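Local coordinates for chorismate mutase and shikimate 5-dehydrogenase fusion protein (Clostridium acetobutylicum, PDB 3FBT) that probably catalyses the reversible NADPH-linked reduction of 3-dehydroshikimate to shikimate through its shikimate dehydrogenase part, which the whole protein joins to a chorismate mutase, at residues D148-R154 against F166-Y171; S6-L10 against I57-G61. All coordinates share one frame; numbering follows the deposited sequence.

Contact 1 (D148-R154 against F166-Y171); sequences DIYVVTR and FKVISY. With SO4 (sulfate ion), chain E.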
ATOM      1  N   ASP A 148       7.665  23.726 -37.889  1.00 52.13           N
ATOM      2  CA  ASP A 148       8.035  22.399 -38.267  1.00 52.16           C
ATOM      3  C   ASP A 148       8.662  21.616 -37.117  1.00 50.76           C
ATOM      4  O   ASP A 148       9.286  22.207 -36.221  1.00 50.98           O
ATOM      5  CB  ASP A 148       9.067  22.506 -39.339  1.00 53.04           C
ATOM      6  CG  ASP A 148       8.880  21.494 -40.373  1.00 57.02           C
ATOM      7  OD1 ASP A 148       9.585  21.625 -41.399  1.00 63.02           O
ATOM      8  OD2 ASP A 148       7.998  20.611 -40.185  1.00 61.18           O
ATOM      9  N   ILE A 149       8.542  20.288 -37.201  1.00 48.64           N
ATOM     10  CA  ILE A 149       8.974  19.366 -36.145  1.00 46.33           C
ATOM     11  C   ILE A 149       9.931  18.334 -36.735  1.00 45.94           C
ATOM     12  O   ILE A 149       9.558  17.581 -37.586  1.00 47.75           O
ATOM     13  CB  ILE A 149       7.778  18.649 -35.515  1.00 44.54           C
ATOM     14  CG1 ILE A 149       6.951  19.651 -34.700  1.00 41.20           C
ATOM     15  CG2 ILE A 149       8.261  17.533 -34.571  1.00 45.54           C
ATOM     16  CD1 ILE A 149       5.455  19.248 -34.527  1.00 39.10           C
ATOM     17  N   TYR A 150      11.172  18.334 -36.308  1.00 44.15           N
ATOM     18  CA  TYR A 150      12.040  17.298 -36.716  1.00 44.29           C
ATOM     19  C   TYR A 150      12.175  16.296 -35.576  1.00 43.21           C
ATOM     20  O   TYR A 150      12.266  16.697 -34.447  1.00 42.28           O
ATOM     21  CB  TYR A 150      13.423  17.870 -37.085  1.00 43.64           C
ATOM     22  CG  TYR A 150      13.342  18.646 -38.386  1.00 46.10           C
ATOM     23  CD1 TYR A 150      13.601  18.022 -39.611  1.00 48.04           C
ATOM     24  CD2 TYR A 150      12.970  19.997 -38.391  1.00 47.99           C
ATOM     25  CE1 TYR A 150      13.506  18.743 -40.825  1.00 51.26           C
ATOM     26  CE2 TYR A 150      12.863  20.730 -39.578  1.00 50.62           C
ATOM     27  CZ  TYR A 150      13.140  20.110 -40.787  1.00 52.53           C
ATOM     28  OH  TYR A 150      13.023  20.843 -41.946  1.00 54.69           O
ATOM     29  N   VAL A 151      12.276  15.017 -35.922  1.00 41.64           N
ATOM     30  CA  VAL A 151      12.622  13.978 -34.976  1.00 41.31           C
ATOM     31  C   VAL A 151      13.929  13.403 -35.395  1.00 40.53           C
ATOM     32  O   VAL A 151      14.066  12.966 -36.526  1.00 40.77           O
ATOM     33  CB  VAL A 151      11.560  12.883 -35.021  1.00 41.46           C
ATOM     34  CG1 VAL A 151      11.937  11.701 -34.123  1.00 43.82           C
ATOM     35  CG2 VAL A 151      10.141  13.501 -34.659  1.00 41.77           C
ATOM     36  N   VAL A 152      14.919  13.424 -34.516  1.00 39.92           N
ATOM     37  CA  VAL A 152      16.232  13.002 -34.918  1.00 39.38           C
ATOM     38  C   VAL A 152      16.598  11.696 -34.221  1.00 41.15           C
ATOM     39  O   VAL A 152      16.532  11.616 -33.018  1.00 38.40           O
ATOM     40  CB  VAL A 152      17.314  14.026 -34.538  1.00 39.92           C
ATOM     41  CG1 VAL A 152      18.632  13.684 -35.257  1.00 38.07           C
ATOM     42  CG2 VAL A 152      16.828  15.499 -34.820  1.00 39.06           C
ATOM     43  N   THR A 153      17.021  10.698 -34.999  1.00 43.26           N
ATOM     44  CA  THR A 153      17.171   9.329 -34.519  1.00 46.34           C
ATOM     45  C   THR A 153      18.516   8.666 -34.933  1.00 46.18           C
ATOM     46  O   THR A 153      19.165   9.030 -35.948  1.00 46.34           O
ATOM     47  CB  THR A 153      15.982   8.457 -35.095  1.00 47.03           C
ATOM     48  OG1 THR A 153      16.134   7.074 -34.733  1.00 49.07           O
ATOM     49  CG2 THR A 153      15.980   8.519 -36.583  1.00 47.60           C
ATOM     50  N   ARG A 154      18.888   7.636 -34.205  1.00 46.32           N
ATOM     51  CA  ARG A 154      20.040   6.830 -34.632  1.00 46.27           C
ATOM     52  C   ARG A 154      19.622   5.845 -35.692  1.00 45.59           C
ATOM     53  O   ARG A 154      20.456   5.277 -36.382  1.00 46.73           O
ATOM     54  CB  ARG A 154      20.621   6.092 -33.460  1.00 45.76           C
ATOM     55  CG  ARG A 154      21.558   6.922 -32.718  1.00 49.62           C
ATOM     56  CD  ARG A 154      21.753   6.341 -31.373  1.00 51.77           C
ATOM     57  NE  ARG A 154      20.504   5.777 -30.879  1.00 59.54           N
ATOM     58  CZ  ARG A 154      20.451   4.917 -29.858  1.00 61.88           C
ATOM     59  NH1 ARG A 154      21.588   4.541 -29.264  1.00 63.78           N
ATOM     60  NH2 ARG A 154      19.291   4.440 -29.427  1.00 61.91           N
ATOM     61  N   PHE A 166       5.965  13.104 -39.236  1.00 55.65           N
ATOM     62  CA  PHE A 166       6.975  14.069 -38.887  1.00 53.69           C
ATOM     63  C   PHE A 166       8.155  13.912 -39.821  1.00 52.90           C
ATOM     64  O   PHE A 166       8.345  12.856 -40.376  1.00 53.71           O
ATOM     65  CB  PHE A 166       7.387  13.866 -37.433  1.00 53.45           C
ATOM     66  CG  PHE A 166       6.261  14.112 -36.446  1.00 51.97           C
ATOM     67  CD1 PHE A 166       5.706  15.394 -36.284  1.00 52.32           C
ATOM     68  CD2 PHE A 166       5.767  13.080 -35.665  1.00 50.77           C
ATOM     69  CE1 PHE A 166       4.658  15.623 -35.372  1.00 48.25           C
ATOM     70  CE2 PHE A 166       4.715  13.322 -34.729  1.00 47.11           C
ATOM     71  CZ  PHE A 166       4.178  14.564 -34.600  1.00 46.81           C
ATOM     72  N   LYS A 167       8.951  14.957 -39.986  1.00 52.21           N
ATOM     73  CA  LYS A 167      10.240  14.867 -40.674  1.00 51.16           C
ATOM     74  C   LYS A 167      11.264  14.193 -39.795  1.00 50.21           C
ATOM     75  O   LYS A 167      11.782  14.832 -38.842  1.00 51.45           O
ATOM     76  CB  LYS A 167      10.761  16.270 -41.004  1.00 51.17           C
ATOM     77  CG  LYS A 167       9.894  17.024 -42.032  1.00 52.60           C
ATOM     78  CD  LYS A 167      10.305  18.533 -42.089  1.00 55.64           C
ATOM     79  CE  LYS A 167       9.997  19.195 -43.453  1.00 53.63           C
ATOM     80  NZ  LYS A 167       8.571  19.632 -43.490  1.00 57.37           N
ATOM     81  N   VAL A 168      11.573  12.926 -40.104  1.00 47.03           N
ATOM     82  CA  VAL A 168      12.611  12.141 -39.400  1.00 43.43           C
ATOM     83  C   VAL A 168      14.012  12.219 -40.062  1.00 43.59           C
ATOM     84  O   VAL A 168      14.157  12.057 -41.290  1.00 44.59           O
ATOM     85  CB  VAL A 168      12.175  10.621 -39.291  1.00 43.05           C
ATOM     86  CG1 VAL A 168      13.303   9.760 -38.743  1.00 40.80           C
ATOM     87  CG2 VAL A 168      10.962  10.502 -38.421  1.00 43.49           C
ATOM     88  N   ILE A 169      15.052  12.424 -39.279  1.00 40.86           N
ATOM     89  CA  ILE A 169      16.342  12.652 -39.891  1.00 41.94           C
ATOM     90  C   ILE A 169      17.423  12.017 -39.046  1.00 41.47           C
ATOM     91  O   ILE A 169      17.179  11.676 -37.860  1.00 39.87           O
ATOM     92  CB  ILE A 169      16.603  14.193 -40.147  1.00 42.22           C
ATOM     93  CG1 ILE A 169      16.753  14.952 -38.847  1.00 41.77           C
ATOM     94  CG2 ILE A 169      15.474  14.740 -41.036  1.00 42.12           C
ATOM     95  CD1 ILE A 169      17.118  16.521 -39.024  1.00 37.84           C
ATOM     96  N   SER A 170      18.605  11.865 -39.636  1.00 41.99           N
ATOM     97  CA  SER A 170      19.767  11.366 -38.894  1.00 42.80           C
ATOM     98  C   SER A 170      20.542  12.443 -38.193  1.00 43.24           C
ATOM     99  O   SER A 170      20.380  13.661 -38.465  1.00 42.07           O
ATOM    100  CB  SER A 170      20.736  10.648 -39.858  1.00 45.68           C
ATOM    101  OG  SER A 170      21.212  11.540 -40.858  1.00 47.06           O
ATOM    102  N   TYR A 171      21.417  12.025 -37.284  1.00 43.35           N
ATOM    103  CA  TYR A 171      22.180  13.004 -36.589  1.00 45.23           C
ATOM    104  C   TYR A 171      23.062  13.763 -37.593  1.00 47.77           C
ATOM    105  O   TYR A 171      23.310  15.000 -37.455  1.00 47.58           O
ATOM    106  CB  TYR A 171      22.959  12.398 -35.426  1.00 45.03           C
ATOM    107  CG  TYR A 171      22.078  12.256 -34.177  1.00 45.56           C
ATOM    108  CD1 TYR A 171      22.024  13.249 -33.236  1.00 41.23           C
ATOM    109  CD2 TYR A 171      21.246  11.142 -33.996  1.00 42.75           C
ATOM    110  CE1 TYR A 171      21.205  13.151 -32.140  1.00 43.04           C
ATOM    111  CE2 TYR A 171      20.428  11.037 -32.885  1.00 41.67           C
ATOM    112  CZ  TYR A 171      20.420  12.027 -31.948  1.00 42.32           C
ATOM    113  OH  TYR A 171      19.565  11.941 -30.861  1.00 41.82           O
TER
HETATM  114  S   SO4 E   2      16.837   6.780 -31.198  1.00 50.44           S
HETATM  115  O1  SO4 E   2      18.049   7.500 -31.682  1.00 46.81           O
HETATM  116  O2  SO4 E   2      17.418   5.454 -30.971  1.00 54.27           O
HETATM  117  O3  SO4 E   2      16.354   7.283 -29.899  1.00 51.84           O
HETATM  118  O4  SO4 E   2      15.686   6.790 -32.088  1.00 41.87           O
HETATM  119  O   HOH W   1      21.770   9.250 -36.934  1.00 59.58           O
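The second and third strands of the Rossmann-type NADP domain, 148-153 and 167-170, pair in parallel here at the edge of its six-stranded sheet. Backbone hydrogen bonds run from V151 N to K167 O, from I169 N to V151 O and from T153 N to I169 O, each 3.0 Å. On the face of Y150 and V152, the K167 chain crosses the Y150 ring, its CD 3.4 Å from CE1, and bends at its last torsion (chi4 83°) to bring NZ within 3.1 Å of D148 OD1, a salt bridge of weak hydrogen-bond geometry. On the other face, F166 CD1 meets I149 CG2 at 3.7 Å, beside L138 of helix 134-143. V152 CG1 stands over the centre of the Y171 ring, 3.7 Å from the centroid in a CH-pi contact. A water bridges T153 O and Y171 N. At the C-terminal end of 148-154, T153 OG1 (2.7 Å to O4), R154 N and the R154 guanidinium, its NH2 2.6 Å from O2, hold a sulfate, probably from the crystallisation liquor, that is also hydrogen-bonded to S130 OG. Such an anion site after the second strand, next to the glycine-rich loop, is consistent with the NADP 2'-phosphate pocket of a Rossmann beta-alpha-beta unit.

Contact 2 (S6-L10 against I57-G61); sequences SIYGL and IKCGG
One face of the Y8 ring is covered by G60, whose CA lies 4.2 Å from the ring centroid, 28° off the normal, in a CH-pi contact. The G60 carbonyl oxygen is 3.6 Å from Y8 CE1, while G61 N approaches the ring obliquely. The Y8 ring also meets the ring of F28, their planes at about 35°. CG of Y8 is anti to its own carbonyl carbon (chi1 -57°), which brings the ring alongside the two glycines, and a hydrogen bond from the phenol to N252 OD1 holds its far end. G60 and G61, without side chains, let the backbone lie close to this ring. The backbones join through G60 N, which donates to I7 O at 2.8 Å from a position tilted out of the carbonyl plane, and more weakly through G9 N to G61 O at 3.4 Å. C59 SG, anti to the backbone N, turns back to accept a hydrogen bond from G61 N at 3.5 Å. A water links I7 N with K58 O, and the CD1 atoms of I7 and I57 meet loosely at 4.4 Å. K58 closes helix 47-56 as the C-prime residue of a Schellman motif, and the chain then enters strand 61-64 beside strand 6-12; strand 35-41 flanks strand 6-12 on its other side, and I57 packs on F40 of the second subunit.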
ATOM      1  N   SER A   6      -4.301   5.947   2.150  1.00 34.94           N
ATOM      2  CA  SER A   6      -4.367   5.771   0.712  1.00 36.30           C
ATOM      3  C   SER A   6      -3.002   5.338   0.151  1.00 35.60           C
ATOM      4  O   SER A   6      -2.025   5.933   0.489  1.00 35.66           O
ATOM      5  CB  SER A   6      -4.751   7.096   0.084  1.00 37.59           C
ATOM      6  OG  SER A   6      -6.146   7.249   0.190  1.00 37.96           O
ATOM      7  N   ILE A   7      -2.975   4.283  -0.678  1.00 35.09           N
ATOM      8  CA  ILE A   7      -1.746   3.769  -1.253  1.00 34.99           C
ATOM      9  C   ILE A   7      -1.600   4.256  -2.727  1.00 35.49           C
ATOM     10  O   ILE A   7      -2.438   3.974  -3.562  1.00 36.23           O
ATOM     11  CB  ILE A   7      -1.755   2.211  -1.218  1.00 34.71           C
ATOM     12  CG1 ILE A   7      -1.919   1.675   0.224  1.00 32.99           C
ATOM     13  CG2 ILE A   7      -0.486   1.654  -1.914  1.00 33.82           C
ATOM     14  CD1 ILE A   7      -2.378   0.269   0.257  1.00 36.20           C
ATOM     15  N   TYR A   8      -0.523   4.944  -3.065  1.00 34.77           N
ATOM     16  CA  TYR A   8      -0.322   5.412  -4.457  1.00 35.60           C
ATOM     17  C   TYR A   8       1.069   4.857  -4.780  1.00 35.96           C
ATOM     18  O   TYR A   8       1.726   4.296  -3.879  1.00 36.20           O
ATOM     19  CB  TYR A   8      -0.234   6.930  -4.501  1.00 34.19           C
ATOM     20  CG  TYR A   8      -1.416   7.677  -3.927  1.00 37.87           C
ATOM     21  CD1 TYR A   8      -2.416   8.168  -4.754  1.00 34.96           C
ATOM     22  CD2 TYR A   8      -1.498   7.974  -2.564  1.00 38.70           C
ATOM     23  CE1 TYR A   8      -3.435   8.892  -4.270  1.00 35.04           C
ATOM     24  CE2 TYR A   8      -2.546   8.689  -2.068  1.00 40.12           C
ATOM     25  CZ  TYR A   8      -3.523   9.135  -2.938  1.00 37.24           C
ATOM     26  OH  TYR A   8      -4.573   9.878  -2.486  1.00 35.40           O
ATOM     27  N   GLY A   9       1.514   4.962  -6.029  1.00 34.73           N
ATOM     28  CA  GLY A   9       2.796   4.397  -6.380  1.00 35.02           C
ATOM     29  C   GLY A   9       3.126   4.493  -7.836  1.00 35.86           C
ATOM     30  O   GLY A   9       2.371   5.094  -8.630  1.00 37.22           O
ATOM     31  N   LEU A  10       4.198   3.822  -8.221  1.00 36.07           N
ATOM     32  CA  LEU A  10       4.627   3.755  -9.638  1.00 35.27           C
ATOM     33  C   LEU A  10       4.786   2.266  -9.913  1.00 36.53           C
ATOM     34  O   LEU A  10       5.457   1.527  -9.160  1.00 35.53           O
ATOM     35  CB  LEU A  10       6.017   4.400  -9.826  1.00 36.42           C
ATOM     36  CG  LEU A  10       6.765   4.225 -11.193  1.00 34.66           C
ATOM     37  CD1 LEU A  10       5.929   4.838 -12.351  1.00 31.23           C
ATOM     38  CD2 LEU A  10       8.229   4.903 -11.198  1.00 34.73           C
ATOM     39  N   ILE A  57      -7.844  -3.699  -3.596  1.00 45.46           N
ATOM     40  CA  ILE A  57      -7.523  -2.996  -2.354  1.00 44.40           C
ATOM     41  C   ILE A  57      -7.761  -1.498  -2.418  1.00 43.37           C
ATOM     42  O   ILE A  57      -7.386  -0.797  -1.528  1.00 44.39           O
ATOM     43  CB  ILE A  57      -6.106  -3.286  -1.936  1.00 45.92           C
ATOM     44  CG1 ILE A  57      -5.091  -2.585  -2.841  1.00 44.38           C
ATOM     45  CG2 ILE A  57      -5.875  -4.797  -1.982  1.00 47.19           C
ATOM     46  CD1 ILE A  57      -3.697  -2.909  -2.434  1.00 47.94           C
ATOM     47  N   LYS A  58      -8.426  -1.003  -3.448  1.00 40.82           N
ATOM     48  CA  LYS A  58      -8.760   0.437  -3.530  1.00 39.17           C
ATOM     49  C   LYS A  58      -7.544   1.355  -3.599  1.00 36.82           C
ATOM     50  O   LYS A  58      -7.501   2.370  -2.927  1.00 33.65           O
ATOM     51  CB  LYS A  58      -9.610   0.844  -2.319  1.00 42.11           C
ATOM     52  CG  LYS A  58     -10.711  -0.175  -2.074  1.00 47.01           C
ATOM     53  CD  LYS A  58     -11.937   0.339  -2.801  1.00 53.40           C
ATOM     54  CE  LYS A  58     -12.571   1.381  -1.916  1.00 55.82           C
ATOM     55  NZ  LYS A  58     -13.154   0.686  -0.729  1.00 62.16           N
ATOM     56  N   CYS A  59      -6.521   0.932  -4.312  1.00 35.74           N
ATOM     57  CA  CYS A  59      -5.377   1.817  -4.621  1.00 35.91           C
ATOM     58  C   CYS A  59      -5.789   3.254  -4.864  1.00 36.42           C
ATOM     59  O   CYS A  59      -6.712   3.524  -5.646  1.00 38.01           O
ATOM     60  CB  CYS A  59      -4.727   1.280  -5.892  1.00 35.24           C
ATOM     61  SG  CYS A  59      -3.287   2.168  -6.339  1.00 37.50           S
ATOM     62  N   GLY A  60      -5.120   4.215  -4.256  1.00 37.21           N
ATOM     63  CA  GLY A  60      -5.478   5.629  -4.537  1.00 38.39           C
ATOM     64  C   GLY A  60      -5.165   6.130  -5.980  1.00 38.11           C
ATOM     65  O   GLY A  60      -5.705   7.168  -6.429  1.00 38.95           O
ATOM     66  N   GLY A  61      -4.220   5.479  -6.651  1.00 36.85           N
ATOM     67  CA  GLY A  61      -3.720   5.961  -7.955  1.00 36.13           C
ATOM     68  C   GLY A  61      -2.325   5.469  -8.207  1.00 35.76           C
ATOM     69  O   GLY A  61      -1.586   5.294  -7.259  1.00 35.30           O
TER
HETATM   70  O   HOH W   2      -5.293   2.760  -0.887  1.00 43.15           O

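Overall arrangement
The two contacts lie in different domains, on opposite sides of the chain's centre: their centres are 38 Å apart and their nearest atoms about 21 Å. Contact 2 belongs to the substrate-binding domain and its mixed sheet, and G9 lies about 9 Å from the side chain of S20 and about 10 Å from that of Q243, both predicted to bind shikimate. Contact 1 belongs to the parallel sheet of the NADP domain, where the Y171 side chain is about 4 Å from G129 of the predicted cofactor loop. Along the sequence both segments of contact 2 precede those of contact 1. Together they mark the two halves whose cleft probably brings shikimate and NADP together, with the dimer partner reaching contact 2 but not contact 1.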